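Local coordinates for pirin-like protein (Geobacillus kaustophilus, PDB 2P17) that is of unknown function but binds one iron ion and belongs to the pirin family of two-domain cupin proteins, at residues E35-E44 and H187-L195; A145-K155 and T178-G186. All coordinates share one frame; numbering follows the deposited sequence.

Contact 1: E35-E44 and H187-L195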
ATOM      1  N   GLU A  35      12.255   4.044 -10.531  1.00 10.09           N
ATOM      2  CA  GLU A  35      12.512   2.929  -9.633  1.00 10.00           C
ATOM      3  C   GLU A  35      11.239   2.246  -9.152  1.00  9.15           C
ATOM      4  O   GLU A  35      11.243   1.035  -8.924  1.00  8.95           O
ATOM      5  CB  GLU A  35      13.346   3.370  -8.417  1.00  9.96           C
ATOM      6  CG  GLU A  35      13.829   2.211  -7.551  1.00 10.77           C
ATOM      7  CD  GLU A  35      14.592   2.655  -6.317  1.00 11.17           C
ATOM      8  OE1 GLU A  35      15.189   3.753  -6.336  1.00 13.50           O
ATOM      9  OE2 GLU A  35      14.599   1.883  -5.333  1.00 12.43           O
ATOM     10  N   TYR A  36      10.172   3.027  -8.966  1.00  9.05           N
ATOM     11  CA  TYR A  36       9.001   2.532  -8.230  1.00  8.87           C
ATOM     12  C   TYR A  36       7.787   2.166  -9.068  1.00  8.36           C
ATOM     13  O   TYR A  36       6.831   1.605  -8.535  1.00  8.95           O
ATOM     14  CB  TYR A  36       8.584   3.555  -7.180  1.00  8.43           C
ATOM     15  CG  TYR A  36       9.646   3.895  -6.155  1.00  9.31           C
ATOM     16  CD1 TYR A  36      10.436   2.904  -5.559  1.00 10.07           C
ATOM     17  CD2 TYR A  36       9.811   5.205  -5.741  1.00 10.24           C
ATOM     18  CE1 TYR A  36      11.395   3.235  -4.601  1.00 10.05           C
ATOM     19  CE2 TYR A  36      10.757   5.540  -4.768  1.00 10.57           C
ATOM     20  CZ  TYR A  36      11.536   4.552  -4.211  1.00  9.71           C
ATOM     21  OH  TYR A  36      12.477   4.888  -3.235  1.00 11.74           O
ATOM     22  N   ASP A  37       7.859   2.464 -10.364  1.00  8.63           N
ATOM     23  CA  ASP A  37       6.813   2.195 -11.365  1.00  8.54           C
ATOM     24  C   ASP A  37       6.124   0.865 -11.044  1.00  8.43           C
ATOM     25  O   ASP A  37       6.788  -0.172 -11.037  1.00  8.40           O
ATOM     26  CB  ASP A  37       7.513   2.143 -12.738  1.00  8.99           C
ATOM     27  CG  ASP A  37       6.557   2.084 -13.915  1.00  9.29           C
ATOM     28  OD1 ASP A  37       5.332   2.214 -13.722  1.00  9.83           O
ATOM     29  OD2 ASP A  37       7.062   1.887 -15.051  1.00 10.94           O
ATOM     30  N   PRO A  38       4.787   0.857 -10.856  1.00  8.06           N
ATOM     31  CA  PRO A  38       3.803   1.906 -11.121  1.00  8.01           C
ATOM     32  C   PRO A  38       3.515   2.877  -9.978  1.00  8.43           C
ATOM     33  O   PRO A  38       2.604   3.706 -10.095  1.00  8.77           O
ATOM     34  CB  PRO A  38       2.529   1.095 -11.409  1.00  8.05           C
ATOM     35  CG  PRO A  38       2.651  -0.105 -10.451  1.00  8.23           C
ATOM     36  CD  PRO A  38       4.146  -0.391 -10.383  1.00  8.32           C
ATOM     37  N   PHE A  39       4.250   2.776  -8.873  1.00  8.19           N
ATOM     38  CA  PHE A  39       3.988   3.645  -7.720  1.00  8.48           C
ATOM     39  C   PHE A  39       4.730   4.963  -7.849  1.00  8.92           C
ATOM     40  O   PHE A  39       5.831   5.005  -8.401  1.00  9.49           O
ATOM     41  CB  PHE A  39       4.334   2.911  -6.425  1.00  8.25           C
ATOM     42  CG  PHE A  39       3.683   1.571  -6.339  1.00  8.32           C
ATOM     43  CD1 PHE A  39       2.300   1.470  -6.311  1.00  8.58           C
ATOM     44  CD2 PHE A  39       4.432   0.409  -6.357  1.00  9.09           C
ATOM     45  CE1 PHE A  39       1.662   0.227  -6.266  1.00  9.54           C
ATOM     46  CE2 PHE A  39       3.801  -0.830  -6.299  1.00  8.47           C
ATOM     47  CZ  PHE A  39       2.413  -0.917  -6.253  1.00  9.03           C
ATOM     48  N   LEU A  40       4.109   6.039  -7.375  1.00  9.21           N
ATOM     49  CA  LEU A  40       4.699   7.370  -7.516  1.00 10.29           C
ATOM     50  C   LEU A  40       5.212   7.913  -6.200  1.00 11.06           C
ATOM     51  O   LEU A  40       6.160   8.700  -6.175  1.00 12.03           O
ATOM     52  CB  LEU A  40       3.696   8.338  -8.147  1.00 10.93           C
ATOM     53  CG  LEU A  40       3.297   8.020  -9.581  1.00 12.27           C
ATOM     54  CD1 LEU A  40       2.057   8.811  -9.951  1.00 12.20           C
ATOM     55  CD2 LEU A  40       4.445   8.278 -10.571  1.00 15.03           C
ATOM     56  N   LEU A  41       4.578   7.495  -5.110  1.00 11.05           N
ATOM     57  CA  LEU A  41       5.008   7.876  -3.773  1.00 12.07           C
ATOM     58  C   LEU A  41       4.212   7.102  -2.733  1.00 11.10           C
ATOM     59  O   LEU A  41       3.151   6.545  -3.028  1.00 11.04           O
ATOM     60  CB  LEU A  41       4.913   9.392  -3.536  1.00 13.54           C
ATOM     61  CG  LEU A  41       3.557  10.085  -3.527  1.00 15.24           C
ATOM     62  CD1 LEU A  41       2.844   9.934  -2.184  1.00 17.94           C
ATOM     63  CD2 LEU A  41       3.734  11.579  -3.844  1.00 14.53           C
ATOM     64  N   LEU A  42       4.756   7.047  -1.524  1.00 11.18           N
ATOM     65  CA  LEU A  42       4.032   6.493  -0.388  1.00 11.17           C
ATOM     66  C   LEU A  42       4.410   7.339   0.812  1.00 11.83           C
ATOM     67  O   LEU A  42       5.592   7.438   1.146  1.00 11.66           O
ATOM     68  CB  LEU A  42       4.408   5.029  -0.137  1.00 11.49           C
ATOM     69  CG  LEU A  42       3.749   4.387   1.094  1.00 11.97           C
ATOM     70  CD1 LEU A  42       2.217   4.393   1.034  1.00 12.45           C
ATOM     71  CD2 LEU A  42       4.256   2.963   1.258  1.00 12.03           C
HETATM   72  N   MSE A  43       3.404   7.951   1.422  1.00 12.78           N
HETATM   73  CA  MSE A  43       3.602   8.877   2.531  1.00 14.64           C
HETATM   74  C   MSE A  43       2.898   8.370   3.780  1.00 13.34           C
HETATM   75  O   MSE A  43       1.752   7.911   3.708  1.00 12.68           O
HETATM   76  CB  MSE A  43       3.033  10.235   2.144  1.00 15.22           C
HETATM   77  CG  MSE A  43       3.218  11.309   3.176  1.00 17.18           C
HETATM   78 SE   MSE A  43       2.900  13.021   2.363  0.30 20.70          SE
HETATM   79  CE  MSE A  43       4.292  12.955   1.008  1.00 22.15           C
ATOM     80  N   GLU A  44       3.589   8.464   4.916  1.00 12.78           N
ATOM     81  CA  GLU A  44       3.013   8.172   6.218  1.00 12.76           C
ATOM     82  C   GLU A  44       2.628   9.485   6.868  1.00 12.62           C
ATOM     83  O   GLU A  44       3.422  10.422   6.888  1.00 12.72           O
ATOM     84  CB  GLU A  44       4.016   7.427   7.100  1.00 13.07           C
ATOM     85  CG  GLU A  44       3.499   7.134   8.508  1.00 14.54           C
ATOM     86  CD  GLU A  44       4.593   6.713   9.482  0.60 14.02           C
ATOM     87  OE1 GLU A  44       5.756   7.166   9.349  0.50 14.64           O
ATOM     88  OE2 GLU A  44       4.277   5.932  10.399  1.00 17.70           O
ATOM     89  N   HIS A 187       7.261  -9.710 -13.514  1.00  9.72           N
ATOM     90  CA  HIS A 187       7.412  -8.336 -13.971  1.00  9.58           C
ATOM     91  C   HIS A 187       6.870  -7.319 -12.960  1.00  9.27           C
ATOM     92  O   HIS A 187       7.072  -6.108 -13.129  1.00  9.03           O
ATOM     93  CB  HIS A 187       6.760  -8.140 -15.343  1.00  9.91           C
ATOM     94  CG  HIS A 187       5.267  -8.232 -15.327  1.00 10.30           C
ATOM     95  ND1 HIS A 187       4.593  -9.376 -14.955  1.00 11.44           N
ATOM     96  CD2 HIS A 187       4.316  -7.316 -15.633  1.00 12.07           C
ATOM     97  CE1 HIS A 187       3.291  -9.162 -15.037  1.00 12.57           C
ATOM     98  NE2 HIS A 187       3.095  -7.919 -15.440  1.00 14.20           N
ATOM     99  N   TYR A 188       6.194  -7.786 -11.909  1.00  8.38           N
ATOM    100  CA  TYR A 188       5.692  -6.845 -10.902  1.00  7.92           C
ATOM    101  C   TYR A 188       6.865  -6.217 -10.146  1.00  7.67           C
ATOM    102  O   TYR A 188       7.897  -6.855  -9.907  1.00  8.37           O
ATOM    103  CB  TYR A 188       4.768  -7.532  -9.899  1.00  8.36           C
ATOM    104  CG  TYR A 188       3.301  -7.633 -10.266  1.00  7.70           C
ATOM    105  CD1 TYR A 188       2.877  -7.789 -11.580  1.00  9.37           C
ATOM    106  CD2 TYR A 188       2.329  -7.610  -9.260  1.00  9.29           C
ATOM    107  CE1 TYR A 188       1.523  -7.909 -11.882  1.00  8.07           C
ATOM    108  CE2 TYR A 188       0.971  -7.723  -9.551  1.00  8.18           C
ATOM    109  CZ  TYR A 188       0.579  -7.871 -10.864  1.00  8.97           C
ATOM    110  OH  TYR A 188      -0.766  -8.014 -11.170  1.00 10.00           O
ATOM    111  N   ASN A 189       6.659  -4.969  -9.741  1.00  7.76           N
ATOM    112  CA  ASN A 189       7.624  -4.197  -8.990  1.00  8.43           C
ATOM    113  C   ASN A 189       6.975  -3.887  -7.655  1.00  8.41           C
ATOM    114  O   ASN A 189       5.831  -3.441  -7.614  1.00  8.58           O
ATOM    115  CB  ASN A 189       7.954  -2.918  -9.774  1.00  7.96           C
ATOM    116  CG  ASN A 189       9.058  -2.083  -9.130  1.00  8.43           C
ATOM    117  OD1 ASN A 189       9.888  -2.590  -8.376  1.00  8.64           O
ATOM    118  ND2 ASN A 189       9.088  -0.805  -9.464  1.00  9.21           N
ATOM    119  N   GLY A 190       7.685  -4.116  -6.553  1.00  9.14           N
ATOM    120  CA  GLY A 190       7.054  -3.892  -5.265  1.00  9.62           C
ATOM    121  C   GLY A 190       7.959  -3.803  -4.066  1.00  8.74           C
ATOM    122  O   GLY A 190       9.193  -3.777  -4.173  1.00  8.21           O
ATOM    123  N   PHE A 191       7.315  -3.762  -2.912  1.00  8.51           N
ATOM    124  CA  PHE A 191       7.991  -3.556  -1.655  1.00  8.15           C
ATOM    125  C   PHE A 191       6.995  -3.895  -0.559  1.00  7.80           C
ATOM    126  O   PHE A 191       5.800  -4.084  -0.822  1.00  7.58           O
ATOM    127  CB  PHE A 191       8.446  -2.083  -1.527  1.00  8.89           C
ATOM    128  CG  PHE A 191       7.307  -1.103  -1.492  1.00  7.80           C
ATOM    129  CD1 PHE A 191       6.749  -0.741  -0.273  1.00  8.54           C
ATOM    130  CD2 PHE A 191       6.744  -0.614  -2.662  1.00  8.77           C
ATOM    131  CE1 PHE A 191       5.662   0.121  -0.217  1.00  9.54           C
ATOM    132  CE2 PHE A 191       5.653   0.248  -2.626  1.00  8.43           C
ATOM    133  CZ  PHE A 191       5.114   0.625  -1.407  1.00  9.30           C
ATOM    134  N   LEU A 192       7.469  -3.942   0.671  1.00  7.62           N
ATOM    135  CA  LEU A 192       6.553  -4.042   1.808  1.00  8.03           C
ATOM    136  C   LEU A 192       6.921  -3.021   2.868  1.00  8.44           C
ATOM    137  O   LEU A 192       8.057  -2.550   2.904  1.00  8.44           O
ATOM    138  CB  LEU A 192       6.479  -5.483   2.377  1.00  8.47           C
ATOM    139  CG  LEU A 192       7.776  -6.123   2.876  1.00  7.95           C
ATOM    140  CD1 LEU A 192       8.161  -5.643   4.279  1.00  9.27           C
ATOM    141  CD2 LEU A 192       7.659  -7.644   2.850  1.00  9.18           C
ATOM    142  N   TYR A 193       5.957  -2.665   3.704  1.00  8.47           N
ATOM    143  CA  TYR A 193       6.205  -1.747   4.800  1.00  8.73           C
ATOM    144  C   TYR A 193       5.725  -2.395   6.083  1.00  8.58           C
ATOM    145  O   TYR A 193       4.602  -2.905   6.141  1.00  8.27           O
ATOM    146  CB  TYR A 193       5.491  -0.403   4.563  1.00  9.97           C
ATOM    147  CG  TYR A 193       5.675   0.544   5.716  1.00 10.64           C
ATOM    148  CD1 TYR A 193       6.885   1.190   5.911  1.00 11.75           C
ATOM    149  CD2 TYR A 193       4.644   0.755   6.640  1.00 12.23           C
ATOM    150  CE1 TYR A 193       7.064   2.050   6.984  1.00 12.46           C
ATOM    151  CE2 TYR A 193       4.819   1.605   7.733  1.00 14.33           C
ATOM    152  CZ  TYR A 193       6.035   2.253   7.880  1.00 13.21           C
ATOM    153  OH  TYR A 193       6.240   3.105   8.951  1.00 15.87           O
ATOM    154  N   ILE A 194       6.571  -2.389   7.117  1.00  7.62           N
ATOM    155  CA  ILE A 194       6.269  -3.108   8.336  1.00  8.38           C
ATOM    156  C   ILE A 194       5.622  -2.180   9.359  1.00  8.95           C
ATOM    157  O   ILE A 194       6.204  -1.168   9.746  1.00  9.71           O
ATOM    158  CB  ILE A 194       7.532  -3.787   8.930  1.00  8.51           C
ATOM    159  CG1 ILE A 194       8.136  -4.732   7.893  1.00  8.47           C
ATOM    160  CG2 ILE A 194       7.162  -4.567  10.181  1.00  8.80           C
ATOM    161  CD1 ILE A 194       9.506  -5.278   8.266  1.00 10.69           C
ATOM    162  N   LEU A 195       4.416  -2.551   9.788  1.00  9.31           N
ATOM    163  CA  LEU A 195       3.664  -1.773  10.768  1.00  9.91           C
ATOM    164  C   LEU A 195       4.044  -2.112  12.208  1.00 11.06           C
ATOM    165  O   LEU A 195       4.065  -1.226  13.079  1.00 11.28           O
ATOM    166  CB  LEU A 195       2.157  -2.011  10.582  1.00  9.96           C
ATOM    167  CG  LEU A 195       1.588  -1.583   9.227  1.00 11.03           C
ATOM    168  CD1 LEU A 195       0.199  -2.181   9.018  1.00 11.89           C
ATOM    169  CD2 LEU A 195       1.568  -0.077   9.130  1.00 12.99           C
TER
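N189 plants its amide between two backbone carbonyls at the C-terminal end of the short helix 33-36. N189 ND2 gives one hydrogen to E35 O (2.9 Å) and the other to D37 O, also at 2.9 Å, both bonds nearly straight. Both acceptors lie in the plane of the amide, although the donor stands well above the carbonyl plane of D37. CG is anti to the backbone N of N189 (chi1 -175°), which stretches the side chain across to the turn where the chain leaves the helix for the cis peptide before P38. With an alanine here the E35 and D37 carbonyls would probably lose their shared donor, and the turn would be less firmly tied to strand 189-196.

Farther along, F191 turns its edge to the face of F39, with planes at 86° and centroids 5.8 Å apart; the closest atoms are F39 CD2 and F191 CE2, at 3.9 Å. The edge of F39 also meets the backbone of the opposing strand, CE2 lying 3.6 Å from N189 O. L42 reaches the same phenylalanine with one methyl, CD2 to F191 CE1 at 3.5 Å. At the far end the E44 side chain crosses that of Y193 at about a right angle, but E44 OE2 stays 3.7 Å from Y193 OH and has its hydrogen bond to H110 NE2 instead.

Behind this first shell, F39 N bonds to Y36 O within the turn, and the D37 carboxylate takes the backbone N atoms of V245 and N246. Strands 39-44 and 189-195 run nearly parallel (14°), their axes coming within 10.0 Å, face to face rather than as hydrogen-bonded neighbours. They join the N-terminal and C-terminal cupin parts of the pirin fold, with L114 of strand 109-117 touching F39 and L42, and Y240 of strand 235-242 touching F39 and F191.

Contact 2: A145-K155 and T178-G186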
ATOM      1  N   ALA A 145      -1.002 -17.418  10.553  1.00 14.24           N
ATOM      2  CA  ALA A 145      -0.998 -16.202   9.726  1.00 13.71           C
ATOM      3  C   ALA A 145      -2.310 -15.929   9.015  1.00 13.35           C
ATOM      4  O   ALA A 145      -3.038 -16.847   8.634  1.00 14.27           O
ATOM      5  CB  ALA A 145       0.139 -16.246   8.701  1.00 13.96           C
ATOM      6  N   THR A 146      -2.586 -14.650   8.811  1.00 12.60           N
ATOM      7  CA  THR A 146      -3.673 -14.248   7.932  1.00 12.40           C
ATOM      8  C   THR A 146      -3.107 -13.290   6.908  1.00 11.82           C
ATOM      9  O   THR A 146      -2.262 -12.449   7.225  1.00 11.47           O
ATOM     10  CB  THR A 146      -4.848 -13.594   8.663  1.00 13.10           C
ATOM     11  OG1 THR A 146      -4.386 -12.500   9.444  1.00 15.20           O
ATOM     12  CG2 THR A 146      -5.549 -14.582   9.580  1.00 14.93           C
ATOM     13  N   ILE A 147      -3.532 -13.473   5.667  1.00 11.42           N
ATOM     14  CA  ILE A 147      -3.143 -12.596   4.573  1.00 10.90           C
ATOM     15  C   ILE A 147      -4.440 -12.050   3.995  1.00 10.56           C
ATOM     16  O   ILE A 147      -5.198 -12.788   3.354  1.00 11.21           O
ATOM     17  CB  ILE A 147      -2.327 -13.336   3.490  1.00 10.85           C
ATOM     18  CG1 ILE A 147      -1.078 -13.980   4.113  1.00 11.45           C
ATOM     19  CG2 ILE A 147      -1.942 -12.373   2.363  1.00 10.74           C
ATOM     20  CD1 ILE A 147      -1.270 -15.453   4.442  1.00 14.26           C
ATOM     21  N   ARG A 148      -4.700 -10.769   4.255  1.00 10.09           N
ATOM     22  CA  ARG A 148      -5.927 -10.102   3.825  1.00  9.71           C
ATOM     23  C   ARG A 148      -5.637  -9.393   2.516  1.00  9.70           C
ATOM     24  O   ARG A 148      -4.682  -8.638   2.407  1.00 10.05           O
ATOM     25  CB  ARG A 148      -6.378  -9.102   4.889  1.00  9.91           C
ATOM     26  CG  ARG A 148      -7.723  -8.470   4.627  1.00 11.21           C
ATOM     27  CD  ARG A 148      -8.162  -7.666   5.834  1.00 12.83           C
ATOM     28  NE  ARG A 148      -8.494  -8.529   6.972  1.00 14.35           N
ATOM     29  CZ  ARG A 148      -7.739  -8.725   8.057  0.90 19.03           C
ATOM     30  NH1 ARG A 148      -6.538  -8.140   8.223  1.00 20.93           N
ATOM     31  NH2 ARG A 148      -8.199  -9.546   8.992  1.00 22.63           N
ATOM     32  N   VAL A 149      -6.453  -9.666   1.508  1.00  8.79           N
ATOM     33  CA  VAL A 149      -6.183  -9.181   0.166  1.00  8.49           C
ATOM     34  C   VAL A 149      -7.051  -7.954  -0.115  1.00  8.28           C
ATOM     35  O   VAL A 149      -8.267  -8.065  -0.242  1.00  8.58           O
ATOM     36  CB  VAL A 149      -6.426 -10.275  -0.904  1.00  8.36           C
ATOM     37  CG1 VAL A 149      -5.947  -9.799  -2.271  1.00  9.65           C
ATOM     38  CG2 VAL A 149      -5.722 -11.575  -0.505  1.00  9.31           C
ATOM     39  N   PHE A 150      -6.415  -6.789  -0.231  1.00  7.36           N
ATOM     40  CA  PHE A 150      -7.114  -5.543  -0.547  1.00  7.88           C
ATOM     41  C   PHE A 150      -7.188  -5.270  -2.038  1.00  7.81           C
ATOM     42  O   PHE A 150      -8.093  -4.574  -2.502  1.00  8.60           O
ATOM     43  CB  PHE A 150      -6.473  -4.360   0.176  1.00  7.90           C
ATOM     44  CG  PHE A 150      -6.833  -4.292   1.629  1.00  7.56           C
ATOM     45  CD1 PHE A 150      -8.028  -3.708   2.015  1.00  8.55           C
ATOM     46  CD2 PHE A 150      -5.994  -4.830   2.607  1.00  8.49           C
ATOM     47  CE1 PHE A 150      -8.388  -3.630   3.350  1.00  8.81           C
ATOM     48  CE2 PHE A 150      -6.352  -4.759   3.964  1.00  7.36           C
ATOM     49  CZ  PHE A 150      -7.554  -4.167   4.327  1.00  7.73           C
ATOM     50  N   SER A 151      -6.233  -5.823  -2.780  1.00  7.48           N
ATOM     51  CA  SER A 151      -6.211  -5.704  -4.238  1.00  7.25           C
ATOM     52  C   SER A 151      -5.372  -6.821  -4.812  1.00  7.26           C
ATOM     53  O   SER A 151      -4.411  -7.272  -4.182  1.00  7.30           O
ATOM     54  CB  SER A 151      -5.635  -4.350  -4.659  1.00  7.64           C
ATOM     55  OG  SER A 151      -5.790  -4.149  -6.059  1.00  8.13           O
ATOM     56  N   GLY A 152      -5.733  -7.281  -6.010  1.00  7.58           N
ATOM     57  CA  GLY A 152      -4.965  -8.330  -6.665  1.00  8.35           C
ATOM     58  C   GLY A 152      -5.191  -9.662  -5.996  1.00  8.72           C
ATOM     59  O   GLY A 152      -6.315  -9.987  -5.605  1.00  8.89           O
ATOM     60  N   SER A 153      -4.126 -10.449  -5.881  1.00  9.62           N
ATOM     61  CA  SER A 153      -4.306 -11.810  -5.386  1.00 10.76           C
ATOM     62  C   SER A 153      -3.153 -12.327  -4.562  1.00 10.51           C
ATOM     63  O   SER A 153      -2.030 -11.828  -4.646  1.00 10.59           O
ATOM     64  CB  SER A 153      -4.523 -12.766  -6.552  1.00 11.64           C
ATOM     65  OG  SER A 153      -3.346 -12.834  -7.327  1.00 12.62           O
ATOM     66  N   SER A 154      -3.456 -13.345  -3.771  1.00 10.51           N
ATOM     67  CA  SER A 154      -2.444 -14.017  -2.983  1.00 10.67           C
ATOM     68  C   SER A 154      -2.781 -15.498  -3.031  1.00 10.99           C
ATOM     69  O   SER A 154      -3.813 -15.915  -2.510  1.00 10.78           O
ATOM     70  CB  SER A 154      -2.461 -13.479  -1.557  1.00 10.79           C
ATOM     71  OG  SER A 154      -1.346 -13.939  -0.802  1.00 10.87           O
ATOM     72  N   LYS A 155      -1.900 -16.266  -3.667  1.00 11.51           N
ATOM     73  CA  LYS A 155      -2.109 -17.707  -3.924  1.00 12.25           C
ATOM     74  C   LYS A 155      -3.534 -17.975  -4.437  1.00 11.69           C
ATOM     75  O   LYS A 155      -4.224 -18.895  -3.984  1.00 11.87           O
ATOM     76  CB  LYS A 155      -1.787 -18.553  -2.685  1.00 12.62           C
ATOM     77  CG  LYS A 155      -0.352 -18.440  -2.192  1.00 15.72           C
ATOM     78  CD  LYS A 155       0.573 -19.296  -3.001  1.00 18.95           C
ATOM     79  CE  LYS A 155       1.988 -19.267  -2.447  1.00 20.95           C
ATOM     80  NZ  LYS A 155       2.775 -20.341  -3.095  1.00 23.25           N
ATOM     81  N   THR A 178       6.269 -18.370  12.329  1.00 13.80           N
ATOM     82  CA  THR A 178       5.553 -18.764  11.115  1.00 13.67           C
ATOM     83  C   THR A 178       6.157 -18.132   9.853  1.00 13.54           C
ATOM     84  O   THR A 178       6.532 -16.963   9.844  1.00 12.89           O
ATOM     85  CB  THR A 178       4.050 -18.414  11.230  1.00 13.46           C
ATOM     86  OG1 THR A 178       3.463 -19.219  12.260  1.00 15.63           O
ATOM     87  CG2 THR A 178       3.293 -18.687   9.914  1.00 13.50           C
ATOM     88  N   THR A 179       6.241 -18.948   8.808  1.00 13.26           N
ATOM     89  CA  THR A 179       6.685 -18.526   7.485  1.00 13.96           C
ATOM     90  C   THR A 179       5.479 -18.465   6.555  1.00 14.08           C
ATOM     91  O   THR A 179       4.649 -19.382   6.536  1.00 15.43           O
ATOM     92  CB  THR A 179       7.769 -19.479   6.918  1.00 14.59           C
ATOM     93  OG1 THR A 179       8.907 -19.465   7.790  1.00 15.23           O
ATOM     94  CG2 THR A 179       8.215 -19.033   5.526  1.00 15.82           C
ATOM     95  N   VAL A 180       5.398 -17.369   5.798  1.00 13.47           N
ATOM     96  CA  VAL A 180       4.326 -17.105   4.832  1.00 13.93           C
ATOM     97  C   VAL A 180       4.978 -16.829   3.491  1.00 12.80           C
ATOM     98  O   VAL A 180       6.059 -16.242   3.433  1.00 12.49           O
ATOM     99  CB  VAL A 180       3.496 -15.844   5.235  1.00 14.35           C
ATOM    100  CG1 VAL A 180       2.428 -15.517   4.198  1.00 17.09           C
ATOM    101  CG2 VAL A 180       2.840 -16.032   6.581  1.00 17.10           C
ATOM    102  N   VAL A 181       4.310 -17.238   2.415  1.00 11.90           N
ATOM    103  CA  VAL A 181       4.800 -16.983   1.066  1.00 11.97           C
ATOM    104  C   VAL A 181       3.788 -16.147   0.289  1.00 11.47           C
ATOM    105  O   VAL A 181       2.585 -16.470   0.274  1.00 11.74           O
ATOM    106  CB  VAL A 181       5.017 -18.312   0.300  1.00 12.22           C
ATOM    107  CG1 VAL A 181       5.465 -18.050  -1.114  1.00 13.59           C
ATOM    108  CG2 VAL A 181       6.043 -19.181   1.014  1.00 13.42           C
ATOM    109  N   GLN A 182       4.269 -15.081  -0.345  1.00 10.41           N
ATOM    110  CA  GLN A 182       3.472 -14.322  -1.312  1.00 10.24           C
ATOM    111  C   GLN A 182       3.995 -14.549  -2.738  1.00 10.49           C
ATOM    112  O   GLN A 182       5.183 -14.334  -3.005  1.00 11.13           O
ATOM    113  CB  GLN A 182       3.508 -12.835  -0.973  1.00 10.23           C
ATOM    114  CG  GLN A 182       2.813 -11.961  -2.010  1.00  9.92           C
ATOM    115  CD  GLN A 182       1.309 -12.144  -2.052  1.00  9.24           C
ATOM    116  OE1 GLN A 182       0.668 -12.298  -1.014  1.00  9.90           O
ATOM    117  NE2 GLN A 182       0.737 -12.117  -3.248  1.00  8.45           N
ATOM    118  N   ASP A 183       3.103 -14.958  -3.640  1.00  9.72           N
ATOM    119  CA  ASP A 183       3.422 -15.103  -5.072  1.00  9.69           C
ATOM    120  C   ASP A 183       3.312 -13.769  -5.794  1.00  9.52           C
ATOM    121  O   ASP A 183       2.414 -12.974  -5.506  1.00 10.04           O
ATOM    122  CB  ASP A 183       2.488 -16.115  -5.744  1.00  9.83           C
ATOM    123  CG  ASP A 183       1.020 -15.779  -5.538  1.00 10.28           C
ATOM    124  OD1 ASP A 183       0.623 -15.500  -4.386  1.00 10.51           O
ATOM    125  OD2 ASP A 183       0.265 -15.788  -6.535  1.00 14.14           O
ATOM    126  N   LEU A 184       4.229 -13.522  -6.729  1.00  9.13           N
ATOM    127  CA  LEU A 184       4.166 -12.328  -7.566  1.00  9.79           C
ATOM    128  C   LEU A 184       4.591 -12.661  -8.975  1.00  9.76           C
ATOM    129  O   LEU A 184       5.567 -13.375  -9.161  1.00 10.06           O
ATOM    130  CB  LEU A 184       5.120 -11.247  -7.047  1.00 10.33           C
ATOM    131  CG  LEU A 184       4.789 -10.625  -5.696  1.00 10.95           C
ATOM    132  CD1 LEU A 184       5.954  -9.752  -5.279  1.00 11.42           C
ATOM    133  CD2 LEU A 184       3.477  -9.817  -5.757  1.00 12.30           C
ATOM    134  N   PRO A 185       3.874 -12.134  -9.981  1.00  9.50           N
ATOM    135  CA  PRO A 185       4.356 -12.263 -11.365  1.00 10.19           C
ATOM    136  C   PRO A 185       5.732 -11.612 -11.484  1.00  9.82           C
ATOM    137  O   PRO A 185       5.998 -10.603 -10.822  1.00  9.59           O
ATOM    138  CB  PRO A 185       3.320 -11.492 -12.170  1.00  9.93           C
ATOM    139  CG  PRO A 185       2.064 -11.544 -11.308  1.00 10.78           C
ATOM    140  CD  PRO A 185       2.564 -11.460  -9.902  1.00  9.85           C
ATOM    141  N   GLY A 186       6.600 -12.182 -12.312  1.00 10.11           N
ATOM    142  CA  GLY A 186       7.992 -11.729 -12.371  1.00 10.19           C
ATOM    143  C   GLY A 186       8.194 -10.267 -12.745  1.00 10.14           C
ATOM    144  O   GLY A 186       9.179  -9.634 -12.325  1.00 10.83           O
TER
HETATM  145  O   HOH W   1      -2.311 -15.332  -6.908  1.00 13.82           O
HETATM  146  O   HOH W   2      -0.209 -11.238  -6.846  1.00 20.48           O
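S154 and Q182 meet through a short bond, S154 OG giving its hydrogen to Q182 OE1 at 2.6 Å. The same hydroxyl is also hydrogen-bonded to R140. Q182 is bent at chi2 (69°), which brings its amide back to residues 153-155 although the side chain sets out away from them. Q182 NE2 then serves two carbonyls: S153 O, met in the carbonyl plane on a lone pair (3.1 Å), and D183 O of its own strand (2.9 Å). Next door, the backbone N of K155 donates to D183 OD1 at 2.7 Å, on the syn side though tilted out of the carboxylate plane, while D183 OD2 receives a water hydrogen from a molecule that also bonds S153 OG. A second water donates to S153 O. The K155 ammonium group finds its salt bridge in E226, and its chain passes V181 on the way, K155 CE 3.9 Å from V181 CG1.

The other end is apolar. I147 and V180 meet tip to tip, CD1 to CG1 at 3.7 Å, and A145 CB presses tightly on V180 CG2 at 3.4 Å. Here strands 145-149 and 179-185 face each other at -22°, their axes coming within 8.7 Å, packing as opposed walls of a beta sandwich, as in the cupin fold.

Contact 2 is nested along the chain inside the loop closed by contact 1: 35-44 comes first, then 145-155, 178-186 and finally 187-195. The last two segments adjoin, since strand 189-196 follows strand 179-185 through the short connection 186-188, yet the contacts do not otherwise touch and their centres lie about 15 Å apart. Contact 1 is buried, its centre about 7 Å from the centre of the chain, where it brings together the two cupin regions; contact 2 is partly buried, its centre about 13 Å from that of the chain. One turn of chain therefore links packing within the C-terminal half to the interface with the N-terminal half. The iron site, built by residues of the N-terminal half, is separate from both.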